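PDB 5MZ5: ALDH21) from Physcomitrella patens subsp. patens, which catalyses the NADP(+)-dependent oxidation of succinic semialdehyde to succinate as a member of the aldehyde dehydrogenase family. Local coordinates for residues L56-K61 against T123-K128; K101-K106 against H229-L234; G156-L161 against Q171-K176; V379-K384 against P405-A410. All coordinates share one frame; numbering follows the deposited sequence.

Contacts 1 and 2 do not touch, their centres about 28 Å apart, but use successive helices, 115-126 and 97-113, and helix 219-229 packs on contact 1 while its trailing loop forms contact 2. Contact 1 is buried and polar, built on main-chain oxygens; contact 2 is partly buried and pairs an apolar patch with a salt-bridge network. Contact 3 is also buried, yet lies about 33 Å from the chain centre, because other subunits cover its hairpin; regular strand pairing dominates there. Contact 4, partly buried and about 56 Å from contact 3 between centres, has neither hydrogen bonds nor salt bridges between its segments and depends on aliphatic contacts.

Contact 1: residues L56-K61 against T123-K128; sequences LDVTNK and TMESGK
Lys61 doubles back so that its ammonium group joins main-chain oxygens of both segments: NZ lies 2.8 Å from Glu125 O and 2.8 Å from Thr59 O. The site is the C-terminal end of helix 115-126, where a strand-to-loop segment meets the last turn and supplies donors to its carbonyls. The side chain curls back through bends at chi2 (-52°), which places CD, and chi4 (-63°), which places NZ. Arg216 O is a third acceptor, so NZ is gripped by three carbonyls. The backbone contributes as well, Lys61 N giving a straight bond to Met124 O (3.0 Å, 164° at the hydrogen). Past the last turn, Gly127 takes positive phi, and its CA packs 3.7 Å from Lys61 CB. An alanine in place of Lys61 would probably leave the oxygens of Thr59, Glu125 and Arg216 without their common donor. From the strand, Val58 CG1 rests against Glu125 CB at 4.1 Å, while the carboxylate of Glu125 continues to Ser220 OG and Leu219 N at the start of helix 219-229. Asn60 OD1 accepts from Tyr62 N and Thr63 N, and Met124 crosses Asn60, its CG 3.9 Å from Asn60 ND2 and its SD 3.9 Å from Asn60 CA.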
loop_
_atom_site.group_PDB
_atom_site.type_symbol
_atom_site.label_atom_id
_atom_site.label_comp_id
_atom_site.label_asym_id
_atom_site.label_seq_id
_atom_site.Cartn_x
_atom_site.Cartn_y
_atom_site.Cartn_z
ATOM N N LEU A 56 28.296 -9.691 -37.796
ATOM C CA LEU A 56 28.330 -10.669 -36.719
ATOM C C LEU A 56 27.513 -11.870 -37.224
ATOM O O LEU A 56 26.359 -11.697 -37.660
ATOM C CB LEU A 56 27.704 -10.092 -35.427
ATOM C CG LEU A 56 27.514 -11.061 -34.237
ATOM C CD1 LEU A 56 28.877 -11.495 -33.619
ATOM C CD2 LEU A 56 26.606 -10.446 -33.168
ATOM N N ASP A 57 28.106 -13.078 -37.168
ATOM C CA ASP A 57 27.437 -14.311 -37.606
ATOM C C ASP A 57 26.595 -14.884 -36.489
ATOM O O ASP A 57 27.071 -15.008 -35.365
ATOM C CB ASP A 57 28.467 -15.370 -38.029
ATOM C CG ASP A 57 29.180 -15.133 -39.350
ATOM O OD1 ASP A 57 28.711 -14.284 -40.135
ATOM O OD2 ASP A 57 30.165 -15.863 -39.630
ATOM N N VAL A 58 25.347 -15.245 -36.793
ATOM C CA VAL A 58 24.453 -15.886 -35.834
ATOM C C VAL A 58 24.134 -17.275 -36.366
ATOM O O VAL A 58 23.551 -17.421 -37.450
ATOM C CB VAL A 58 23.188 -15.078 -35.451
ATOM C CG1 VAL A 58 22.348 -15.834 -34.409
ATOM C CG2 VAL A 58 23.562 -13.688 -34.938
ATOM N N THR A 59 24.540 -18.293 -35.603
ATOM C CA THR A 59 24.354 -19.676 -36.025
ATOM C C THR A 59 23.105 -20.339 -35.491
ATOM O O THR A 59 22.621 -20.028 -34.403
ATOM C CB THR A 59 25.586 -20.549 -35.712
ATOM O OG1 THR A 59 25.707 -20.760 -34.300
ATOM C CG2 THR A 59 26.888 -20.012 -36.331
ATOM N N ASN A 60 22.612 -21.305 -36.277
ATOM C CA ASN A 60 21.536 -22.200 -35.908
ATOM C C ASN A 60 22.252 -23.130 -34.912
ATOM O O ASN A 60 23.278 -23.716 -35.248
ATOM C CB ASN A 60 21.037 -22.945 -37.151
ATOM C CG ASN A 60 19.943 -23.960 -36.902
ATOM O OD1 ASN A 60 19.987 -24.767 -35.963
ATOM N ND2 ASN A 60 18.983 -24.002 -37.802
ATOM N N LYS A 61 21.779 -23.180 -33.668
ATOM C CA LYS A 61 22.462 -23.938 -32.611
ATOM C C LYS A 61 22.339 -25.456 -32.759
ATOM O O LYS A 61 23.103 -26.194 -32.108
ATOM C CB LYS A 61 22.041 -23.452 -31.205
ATOM C CG LYS A 61 22.381 -21.982 -30.956
ATOM C CD LYS A 61 23.856 -21.593 -31.240
ATOM C CE LYS A 61 24.164 -20.135 -30.937
ATOM N NZ LYS A 61 23.378 -19.188 -31.794
ATOM N N THR A 123 14.134 -20.639 -31.233
ATOM C CA THR A 123 14.640 -22.014 -31.297
ATOM C C THR A 123 15.937 -22.080 -32.117
ATOM O O THR A 123 16.909 -22.705 -31.695
ATOM C CB THR A 123 13.542 -22.936 -31.843
ATOM O OG1 THR A 123 12.603 -23.098 -30.797
ATOM C CG2 THR A 123 14.074 -24.323 -32.272
ATOM N N MET A 124 15.945 -21.412 -33.275
ATOM C CA MET A 124 17.094 -21.348 -34.164
ATOM C C MET A 124 18.347 -20.772 -33.458
ATOM O O MET A 124 19.395 -21.430 -33.441
ATOM C CB MET A 124 16.713 -20.564 -35.443
ATOM C CG MET A 124 17.781 -20.544 -36.527
ATOM S SD MET A 124 19.028 -19.262 -36.201
ATOM C CE MET A 124 18.117 -17.806 -36.749
ATOM N N GLU A 125 18.243 -19.557 -32.890
ATOM C CA GLU A 125 19.413 -18.919 -32.287
ATOM C C GLU A 125 19.779 -19.423 -30.883
ATOM O O GLU A 125 20.914 -19.213 -30.468
ATOM C CB GLU A 125 19.265 -17.395 -32.286
ATOM C CG GLU A 125 18.267 -16.869 -31.262
ATOM C CD GLU A 125 18.220 -15.364 -31.128
ATOM O OE1 GLU A 125 19.106 -14.690 -31.695
ATOM O OE2 GLU A 125 17.313 -14.858 -30.433
ATOM N N SER A 126 18.823 -20.010 -30.135
ATOM C CA SER A 126 19.122 -20.456 -28.774
ATOM C C SER A 126 19.289 -21.966 -28.645
ATOM O O SER A 126 19.904 -22.430 -27.682
ATOM C CB SER A 126 18.074 -19.936 -27.790
ATOM O OG SER A 126 16.871 -20.683 -27.870
ATOM N N GLY A 127 18.731 -22.714 -29.596
ATOM C CA GLY A 127 18.763 -24.168 -29.554
ATOM C C GLY A 127 17.707 -24.765 -28.636
ATOM O O GLY A 127 17.691 -25.979 -28.426
ATOM N N LYS A 128 16.822 -23.933 -28.053
ATOM C CA LYS A 128 15.781 -24.452 -27.161
ATOM C C LYS A 128 14.651 -25.103 -27.964
ATOM O O LYS A 128 14.317 -24.612 -29.041
ATOM C CB LYS A 128 15.274 -23.400 -26.148
ATOM C CG LYS A 128 14.302 -22.333 -26.697
ATOM C CD LYS A 128 13.854 -21.342 -25.632
ATOM C CE LYS A 128 15.008 -20.562 -25.027
ATOM N NZ LYS A 128 14.756 -20.244 -23.593
#

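Contact 2: residues K101-K106 against H229-L234; sequences KAVLEK and HKIEEL
Glu232 and Glu233 present their carboxylates to Lys106 in different ways. NZ of Lys106 stands over a face of the Glu232 group, 3.4 Å from Glu232 CD, and its bond to Glu232 OE1 at 3.2 Å is weak. Toward Glu233 it comes instead from the side of the two oxygens: NZ is 2.9 Å from Glu233 OE1, on the syn lone pair, with a weak bond to Glu233 OE2. Ala102 CB lies off the plane of this second carboxylate, 3.7 Å from Glu233 OE2. Lys106 is extended beyond CG, which lets it pass across both glutamates and complete a salt-bridge network. The glutamates are the middle residues of a type I beta turn, Ile231 to Leu234, in the loop that leads from helix 219-229 to strand 239-241 of the Rossmann-type sheet; the turn packs on helix 97-113. An alanine at Lys106 would probably leave two neighbouring carboxylates without the cation between them. Nearer the helix backbone the contact is apolar. Ile231 CD1 meets Lys106 CB at 3.8 Å, and Ile231 CG2 meets Val103 CG2 at 3.9 Å. The same Val103 methyl touches Glu233 CB at 3.7 Å and Leu234 CD1, the valine and leucine side chains crossing at about a right angle, while Val103 also touches Ile203 of helix 193-205.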
loop_
_atom_site.group_PDB
_atom_site.type_symbol
_atom_site.label_atom_id
_atom_site.label_comp_id
_atom_site.label_asym_id
_atom_site.label_seq_id
_atom_site.Cartn_x
_atom_site.Cartn_y
_atom_site.Cartn_z
ATOM N N LYS A 101 1.699 3.285 -21.801
ATOM C CA LYS A 101 0.822 2.123 -21.912
ATOM C C LYS A 101 0.587 1.730 -23.374
ATOM O O LYS A 101 0.639 0.543 -23.693
ATOM C CB LYS A 101 -0.526 2.403 -21.237
ATOM C CG LYS A 101 -1.392 1.150 -21.082
ATOM C CD LYS A 101 -2.742 1.467 -20.480
ATOM C CE LYS A 101 -3.451 0.184 -20.124
ATOM N NZ LYS A 101 -4.906 0.386 -19.966
ATOM N N ALA A 102 0.276 2.719 -24.242
ATOM C CA ALA A 102 0.025 2.503 -25.667
ATOM C C ALA A 102 1.233 1.855 -26.363
ATOM O O ALA A 102 1.031 0.968 -27.194
ATOM C CB ALA A 102 -0.373 3.811 -26.361
ATOM N N VAL A 103 2.477 2.258 -25.998
ATOM C CA VAL A 103 3.709 1.666 -26.556
ATOM C C VAL A 103 3.726 0.161 -26.206
ATOM O O VAL A 103 3.880 -0.682 -27.095
ATOM C CB VAL A 103 5.023 2.354 -26.056
ATOM C CG1 VAL A 103 6.268 1.619 -26.567
ATOM C CG2 VAL A 103 5.070 3.834 -26.430
ATOM N N LEU A 104 3.560 -0.151 -24.909
ATOM C CA LEU A 104 3.598 -1.517 -24.391
ATOM C C LEU A 104 2.490 -2.406 -24.957
ATOM O O LEU A 104 2.736 -3.578 -25.228
ATOM C CB LEU A 104 3.606 -1.506 -22.846
ATOM C CG LEU A 104 4.816 -0.840 -22.210
ATOM C CD1 LEU A 104 4.518 -0.337 -20.837
ATOM C CD2 LEU A 104 6.044 -1.760 -22.234
ATOM N N GLU A 105 1.293 -1.838 -25.177
ATOM C CA GLU A 105 0.162 -2.566 -25.755
ATOM C C GLU A 105 0.400 -2.859 -27.233
ATOM O O GLU A 105 -0.039 -3.905 -27.725
ATOM C CB GLU A 105 -1.159 -1.805 -25.559
ATOM C CG GLU A 105 -1.626 -1.796 -24.114
ATOM C CD GLU A 105 -2.942 -1.079 -23.882
ATOM O OE1 GLU A 105 -3.154 0.019 -24.448
ATOM O OE2 GLU A 105 -3.762 -1.617 -23.109
ATOM N N LYS A 106 1.090 -1.939 -27.935
ATOM C CA LYS A 106 1.439 -2.115 -29.342
ATOM C C LYS A 106 2.493 -3.220 -29.489
ATOM O O LYS A 106 2.453 -3.961 -30.457
ATOM C CB LYS A 106 1.894 -0.794 -29.984
ATOM C CG LYS A 106 0.731 0.108 -30.350
ATOM C CD LYS A 106 1.215 1.447 -30.897
ATOM C CE LYS A 106 0.053 2.369 -31.188
ATOM N NZ LYS A 106 0.418 3.434 -32.163
ATOM N N HIS A 229 10.581 0.432 -33.276
ATOM C CA HIS A 229 10.849 1.399 -34.338
ATOM C C HIS A 229 9.563 1.925 -34.995
ATOM O O HIS A 229 9.504 3.093 -35.347
ATOM C CB HIS A 229 11.802 0.774 -35.387
ATOM C CG HIS A 229 11.888 1.548 -36.667
ATOM N ND1 HIS A 229 12.419 2.840 -36.704
ATOM C CD2 HIS A 229 11.463 1.216 -37.909
ATOM C CE1 HIS A 229 12.302 3.241 -37.960
ATOM N NE2 HIS A 229 11.741 2.299 -38.724
ATOM N N LYS A 230 8.538 1.071 -35.148
ATOM C CA LYS A 230 7.257 1.417 -35.769
ATOM C C LYS A 230 6.286 2.126 -34.807
ATOM O O LYS A 230 5.202 2.513 -35.235
ATOM C CB LYS A 230 6.596 0.149 -36.359
ATOM C CG LYS A 230 7.399 -0.531 -37.483
ATOM C CD LYS A 230 6.793 -1.903 -37.905
ATOM C CE LYS A 230 7.041 -3.047 -36.932
ATOM N NZ LYS A 230 6.681 -4.377 -37.494
ATOM N N ILE A 231 6.661 2.310 -33.518
ATOM C CA ILE A 231 5.767 2.938 -32.538
ATOM C C ILE A 231 6.056 4.448 -32.421
ATOM O O ILE A 231 7.059 4.864 -31.834
ATOM C CB ILE A 231 5.751 2.183 -31.177
ATOM C CG1 ILE A 231 5.327 0.706 -31.386
ATOM C CG2 ILE A 231 4.835 2.898 -30.161
ATOM C CD1 ILE A 231 5.601 -0.222 -30.214
ATOM N N GLU A 232 5.130 5.248 -32.976
ATOM C CA GLU A 232 5.164 6.710 -33.061
ATOM C C GLU A 232 5.162 7.417 -31.700
ATOM O O GLU A 232 5.810 8.456 -31.580
ATOM C CB GLU A 232 4.039 7.243 -33.975
ATOM C CG GLU A 232 2.623 6.827 -33.571
ATOM C CD GLU A 232 2.045 5.575 -34.217
ATOM O OE1 GLU A 232 2.676 4.494 -34.135
ATOM O OE2 GLU A 232 0.926 5.672 -34.769
ATOM N N GLU A 233 4.453 6.855 -30.683
ATOM C CA GLU A 233 4.364 7.383 -29.310
ATOM C C GLU A 233 5.729 7.421 -28.613
ATOM O O GLU A 233 5.939 8.245 -27.723
ATOM C CB GLU A 233 3.417 6.529 -28.443
ATOM C CG GLU A 233 1.935 6.697 -28.727
ATOM C CD GLU A 233 1.324 5.719 -29.708
ATOM O OE1 GLU A 233 2.053 5.200 -30.586
ATOM O OE2 GLU A 233 0.093 5.505 -29.623
ATOM N N LEU A 234 6.638 6.516 -28.998
ATOM C CA LEU A 234 7.958 6.426 -28.394
ATOM C C LEU A 234 8.902 7.488 -28.967
ATOM O O LEU A 234 9.141 7.484 -30.168
ATOM C CB LEU A 234 8.504 4.991 -28.541
ATOM C CG LEU A 234 9.567 4.533 -27.543
ATOM C CD1 LEU A 234 9.056 4.595 -26.089
ATOM C CD2 LEU A 234 10.037 3.135 -27.891
#

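Contact 3: residues G156-L161 against Q171-K176; sequences GEHIPL and QGIVKK
His158 spans the gap between its strand and the next to reach Gln171. From CB, on the sheet face it shares with Ile173, chi1 (-175°) sets CG anti to the backbone N, and chi2 (-91°) turns the ring so that one face is toward Gly172 O. That oxygen is 3.6 Å above the ring face, displaced toward the rim, and CD2 is the ring atom it approaches. CD2 also meets Ile173 CG1 at 3.9 Å near the ring plane. Next to NE2, CE1 comes within 3.4 Å of Gln171 OE1, and at the tip NE2 donates to that same oxygen at 2.8 Å, in the amide plane and on a lone pair. The amide stands 87° from the ring, nearly perpendicular to it.

The backbones pair in antiparallel fashion. Glu157 with Val174 and Ile159 with Gly172 are hydrogen-bonded pairs, with Val174 N to Glu157 O and Ile159 N to Gly172 O both 2.8 Å; His158 with Ile173 is non-hydrogen-bonded. On the other face Ile159 CD1 packs 3.7 Å from Val174 CG2. Strand 502-510 flanks the second strand, and Gly156 to His158 pair with a strand of the third subunit, while Pro480 of the fourth subunit covers Ile159. This beta hairpin, projecting from the chain into a sheet continued by another subunit, is characteristic of the oligomerisation region of aldehyde dehydrogenases.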
loop_
_atom_site.group_PDB
_atom_site.type_symbol
_atom_site.label_atom_id
_atom_site.label_comp_id
_atom_site.label_asym_id
_atom_site.label_seq_id
_atom_site.Cartn_x
_atom_site.Cartn_y
_atom_site.Cartn_z
ATOM N N GLY A 156 2.022 7.392 -5.834
ATOM C CA GLY A 156 2.846 8.104 -4.882
ATOM C C GLY A 156 2.100 8.141 -3.564
ATOM O O GLY A 156 1.008 7.580 -3.443
ATOM N N GLU A 157 2.667 8.806 -2.577
ATOM C CA GLU A 157 2.003 8.896 -1.279
ATOM C C GLU A 157 1.763 10.333 -0.887
ATOM O O GLU A 157 2.553 11.214 -1.202
ATOM C CB GLU A 157 2.888 8.310 -0.158
ATOM C CG GLU A 157 3.469 6.915 -0.308
ATOM C CD GLU A 157 4.241 6.567 0.955
ATOM O OE1 GLU A 157 5.456 6.876 1.021
ATOM O OE2 GLU A 157 3.593 6.102 1.922
ATOM N N HIS A 158 0.712 10.542 -0.129
ATOM C CA HIS A 158 0.464 11.764 0.584
ATOM C C HIS A 158 0.821 11.405 2.040
ATOM O O HIS A 158 0.242 10.481 2.613
ATOM C CB HIS A 158 -0.963 12.279 0.468
ATOM C CG HIS A 158 -1.056 13.596 1.147
ATOM N ND1 HIS A 158 -1.391 13.688 2.489
ATOM C CD2 HIS A 158 -0.633 14.804 0.715
ATOM C CE1 HIS A 158 -1.240 14.964 2.802
ATOM N NE2 HIS A 158 -0.790 15.672 1.761
ATOM N N ILE A 159 1.851 12.054 2.590
ATOM C CA ILE A 159 2.316 11.714 3.931
ATOM C C ILE A 159 2.150 12.865 4.922
ATOM O O ILE A 159 2.516 14.004 4.612
ATOM C CB ILE A 159 3.781 11.135 3.953
ATOM C CG1 ILE A 159 4.845 12.152 3.448
ATOM C CG2 ILE A 159 3.875 9.795 3.194
ATOM C CD1 ILE A 159 6.365 11.739 3.720
ATOM N N PRO A 160 1.616 12.586 6.138
ATOM C CA PRO A 160 1.616 13.643 7.173
ATOM C C PRO A 160 3.065 13.744 7.696
ATOM O O PRO A 160 3.754 12.721 7.817
ATOM C CB PRO A 160 0.660 13.104 8.233
ATOM C CG PRO A 160 0.750 11.601 8.096
ATOM C CD PRO A 160 1.157 11.280 6.677
ATOM N N LEU A 161 3.574 14.959 7.878
ATOM C CA LEU A 161 4.937 15.116 8.374
ATOM C C LEU A 161 4.954 15.776 9.760
ATOM O O LEU A 161 6.012 15.908 10.368
ATOM C CB LEU A 161 5.831 15.852 7.358
ATOM C CG LEU A 161 6.248 15.063 6.097
ATOM C CD1 LEU A 161 6.955 15.979 5.115
ATOM C CD2 LEU A 161 7.121 13.843 6.447
ATOM N N GLN A 171 3.375 18.628 5.716
ATOM C CA GLN A 171 2.825 17.488 4.983
ATOM C C GLN A 171 3.749 17.281 3.786
ATOM O O GLN A 171 4.510 18.180 3.417
ATOM C CB GLN A 171 1.355 17.740 4.547
ATOM C CG GLN A 171 1.210 18.762 3.422
ATOM C CD GLN A 171 -0.216 19.124 3.140
ATOM O OE1 GLN A 171 -0.992 18.310 2.622
ATOM N NE2 GLN A 171 -0.561 20.386 3.390
ATOM N N GLY A 172 3.683 16.113 3.201
ATOM C CA GLY A 172 4.522 15.788 2.062
ATOM C C GLY A 172 3.820 15.005 0.991
ATOM O O GLY A 172 2.873 14.258 1.266
ATOM N N ILE A 173 4.256 15.209 -0.244
ATOM C CA ILE A 173 3.813 14.443 -1.407
ATOM C C ILE A 173 5.066 13.719 -1.888
ATOM O O ILE A 173 6.055 14.364 -2.229
ATOM C CB ILE A 173 3.153 15.294 -2.529
ATOM C CG1 ILE A 173 1.840 15.946 -2.029
ATOM C CG2 ILE A 173 2.918 14.419 -3.800
ATOM C CD1 ILE A 173 1.391 17.145 -2.836
ATOM N N VAL A 174 5.027 12.386 -1.861
ATOM C CA VAL A 174 6.130 11.534 -2.298
ATOM C C VAL A 174 5.764 10.985 -3.669
ATOM O O VAL A 174 4.737 10.335 -3.810
ATOM C CB VAL A 174 6.443 10.402 -1.284
ATOM C CG1 VAL A 174 7.659 9.599 -1.730
ATOM C CG2 VAL A 174 6.658 10.963 0.116
ATOM N N LYS A 175 6.589 11.271 -4.675
ATOM C CA LYS A 175 6.351 10.852 -6.050
ATOM C C LYS A 175 7.626 10.208 -6.594
ATOM O O LYS A 175 8.717 10.488 -6.111
ATOM C CB LYS A 175 5.939 12.093 -6.877
ATOM C CG LYS A 175 5.209 11.830 -8.166
ATOM C CD LYS A 175 4.429 13.063 -8.573
ATOM C CE LYS A 175 4.796 13.560 -9.946
ATOM N NZ LYS A 175 3.880 14.648 -10.379
ATOM N N LYS A 176 7.474 9.303 -7.563
ATOM C CA LYS A 176 8.584 8.585 -8.190
ATOM C C LYS A 176 8.835 9.113 -9.588
ATOM O O LYS A 176 7.892 9.398 -10.326
ATOM C CB LYS A 176 8.340 7.069 -8.184
ATOM C CG LYS A 176 8.443 6.450 -6.803
ATOM C CD LYS A 176 8.003 5.007 -6.829
ATOM C CE LYS A 176 7.863 4.417 -5.448
ATOM N NZ LYS A 176 9.119 3.747 -5.016
#

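Contact 4: residues V379-K384 against P405-A410; sequences VAKGGK and PIEANA
In Lys381 chi1 (-77°) sets CG anti to the carbonyl carbon; the extended chi2 then carries CD to Ala408. Only at chi4 (74°) does the chain bend, turning NZ to its salt-bridge partner Glu377. Glu407, with CG in the crowded position between its backbone N and carbonyl carbon, brings that atom to 4.0 Å from Lys381 CE. The two side chains cross obliquely through their methylenes, and their charged ends stay apart: Lys381 NZ is 6.9 Å from Glu407 OE1. Nearer the backbone, Lys381 CB lies 3.7 Å from Pro405 CG, and Pro405 CG also touches the lysine carbonyl, 3.3 Å from Lys381 O. Further along, Lys381 CD rests 3.8 Å from Ala408 CB. The contact is thus made by side-chain carbons, with the carbonyl oxygen of Lys381 against the proline ring. Its two segments are a helix end and a helix start: Gly382, with positive phi, closes helix 365-380 in a Schellman motif, and the type I turn from Pro405 delivers Ala408 to the N-cap position of helix 409-412. Asn409 ND2 bonds to Glu377 of helix 365-380, and Lys384 pairs with Glu402, where the antiparallel strands 384-387 and 395-402 link the two helices along the chain.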
loop_
_atom_site.group_PDB
_atom_site.type_symbol
_atom_site.label_atom_id
_atom_site.label_comp_id
_atom_site.label_asym_id
_atom_site.label_seq_id
_atom_site.Cartn_x
_atom_site.Cartn_y
_atom_site.Cartn_z
ATOM N N VAL A 379 31.894 -38.324 -10.823
ATOM C CA VAL A 379 31.964 -39.776 -10.713
ATOM C C VAL A 379 33.356 -40.215 -10.176
ATOM O O VAL A 379 33.419 -41.133 -9.355
ATOM C CB VAL A 379 31.511 -40.557 -11.992
ATOM C CG1 VAL A 379 30.156 -40.074 -12.527
ATOM C CG2 VAL A 379 32.567 -40.588 -13.084
ATOM N N ALA A 380 34.444 -39.509 -10.582
ATOM C CA ALA A 380 35.829 -39.780 -10.134
ATOM C C ALA A 380 35.991 -39.522 -8.622
ATOM O O ALA A 380 36.729 -40.231 -7.945
ATOM C CB ALA A 380 36.824 -38.926 -10.922
ATOM N N LYS A 381 35.252 -38.531 -8.102
ATOM C CA LYS A 381 35.248 -38.135 -6.699
ATOM C C LYS A 381 34.304 -38.986 -5.811
ATOM O O LYS A 381 34.194 -38.716 -4.609
ATOM C CB LYS A 381 34.950 -36.638 -6.577
ATOM C CG LYS A 381 36.152 -35.767 -6.907
ATOM C CD LYS A 381 35.898 -34.313 -6.555
ATOM C CE LYS A 381 37.181 -33.517 -6.457
ATOM N NZ LYS A 381 37.773 -33.241 -7.793
ATOM N N GLY A 382 33.661 -40.006 -6.389
ATOM C CA GLY A 382 32.767 -40.887 -5.641
ATOM C C GLY A 382 31.288 -40.878 -5.999
ATOM O O GLY A 382 30.532 -41.696 -5.469
ATOM N N GLY A 383 30.867 -39.976 -6.893
ATOM C CA GLY A 383 29.477 -39.904 -7.340
ATOM C C GLY A 383 29.053 -41.122 -8.147
ATOM O O GLY A 383 29.823 -41.633 -8.965
ATOM N N LYS A 384 27.828 -41.601 -7.924
ATOM C CA LYS A 384 27.307 -42.763 -8.646
ATOM C C LYS A 384 26.394 -42.316 -9.796
ATOM O O LYS A 384 25.324 -41.744 -9.555
ATOM C CB LYS A 384 26.595 -43.751 -7.692
ATOM C CG LYS A 384 26.173 -45.056 -8.366
ATOM C CD LYS A 384 25.181 -45.831 -7.507
ATOM C CE LYS A 384 24.514 -46.946 -8.273
ATOM N NZ LYS A 384 23.293 -47.434 -7.581
ATOM N N PRO A 405 30.258 -35.580 -3.811
ATOM C CA PRO A 405 30.804 -34.826 -2.665
ATOM C C PRO A 405 30.867 -33.314 -2.898
ATOM O O PRO A 405 30.886 -32.852 -4.036
ATOM C CB PRO A 405 32.189 -35.459 -2.443
ATOM C CG PRO A 405 32.563 -36.003 -3.758
ATOM C CD PRO A 405 31.292 -36.438 -4.433
ATOM N N ILE A 406 30.887 -32.558 -1.800
ATOM C CA ILE A 406 30.914 -31.093 -1.745
ATOM C C ILE A 406 32.114 -30.474 -2.516
ATOM O O ILE A 406 31.984 -29.374 -3.039
ATOM C CB ILE A 406 30.822 -30.610 -0.251
ATOM C CG1 ILE A 406 30.439 -29.122 -0.149
ATOM C CG2 ILE A 406 32.085 -30.932 0.574
ATOM C CD1 ILE A 406 28.939 -28.838 -0.121
ATOM N N GLU A 407 33.256 -31.178 -2.586
ATOM C CA GLU A 407 34.456 -30.684 -3.268
ATOM C C GLU A 407 34.332 -30.717 -4.812
ATOM O O GLU A 407 35.018 -29.933 -5.479
ATOM C CB GLU A 407 35.742 -31.385 -2.770
ATOM C CG GLU A 407 35.726 -32.911 -2.818
ATOM C CD GLU A 407 35.156 -33.653 -1.619
ATOM O OE1 GLU A 407 35.391 -34.881 -1.535
ATOM O OE2 GLU A 407 34.473 -33.028 -0.772
ATOM N N ALA A 408 33.451 -31.587 -5.373
ATOM C CA ALA A 408 33.235 -31.663 -6.830
ATOM C C ALA A 408 32.579 -30.394 -7.383
ATOM O O ALA A 408 31.664 -29.841 -6.752
ATOM C CB ALA A 408 32.401 -32.881 -7.186
ATOM N N ASN A 409 33.062 -29.928 -8.562
ATOM C CA ASN A 409 32.555 -28.734 -9.256
ATOM C C ASN A 409 31.065 -28.812 -9.558
ATOM O O ASN A 409 30.383 -27.786 -9.485
ATOM C CB ASN A 409 33.319 -28.472 -10.542
ATOM C CG ASN A 409 34.662 -27.838 -10.334
ATOM O OD1 ASN A 409 34.810 -26.856 -9.605
ATOM N ND2 ASN A 409 35.669 -28.364 -11.009
ATOM N N ALA A 410 30.563 -30.030 -9.878
ATOM C CA ALA A 410 29.151 -30.291 -10.168
ATOM C C ALA A 410 28.277 -29.956 -8.945
ATOM O O ALA A 410 27.144 -29.530 -9.125
ATOM C CB ALA A 410 28.955 -31.741 -10.585
#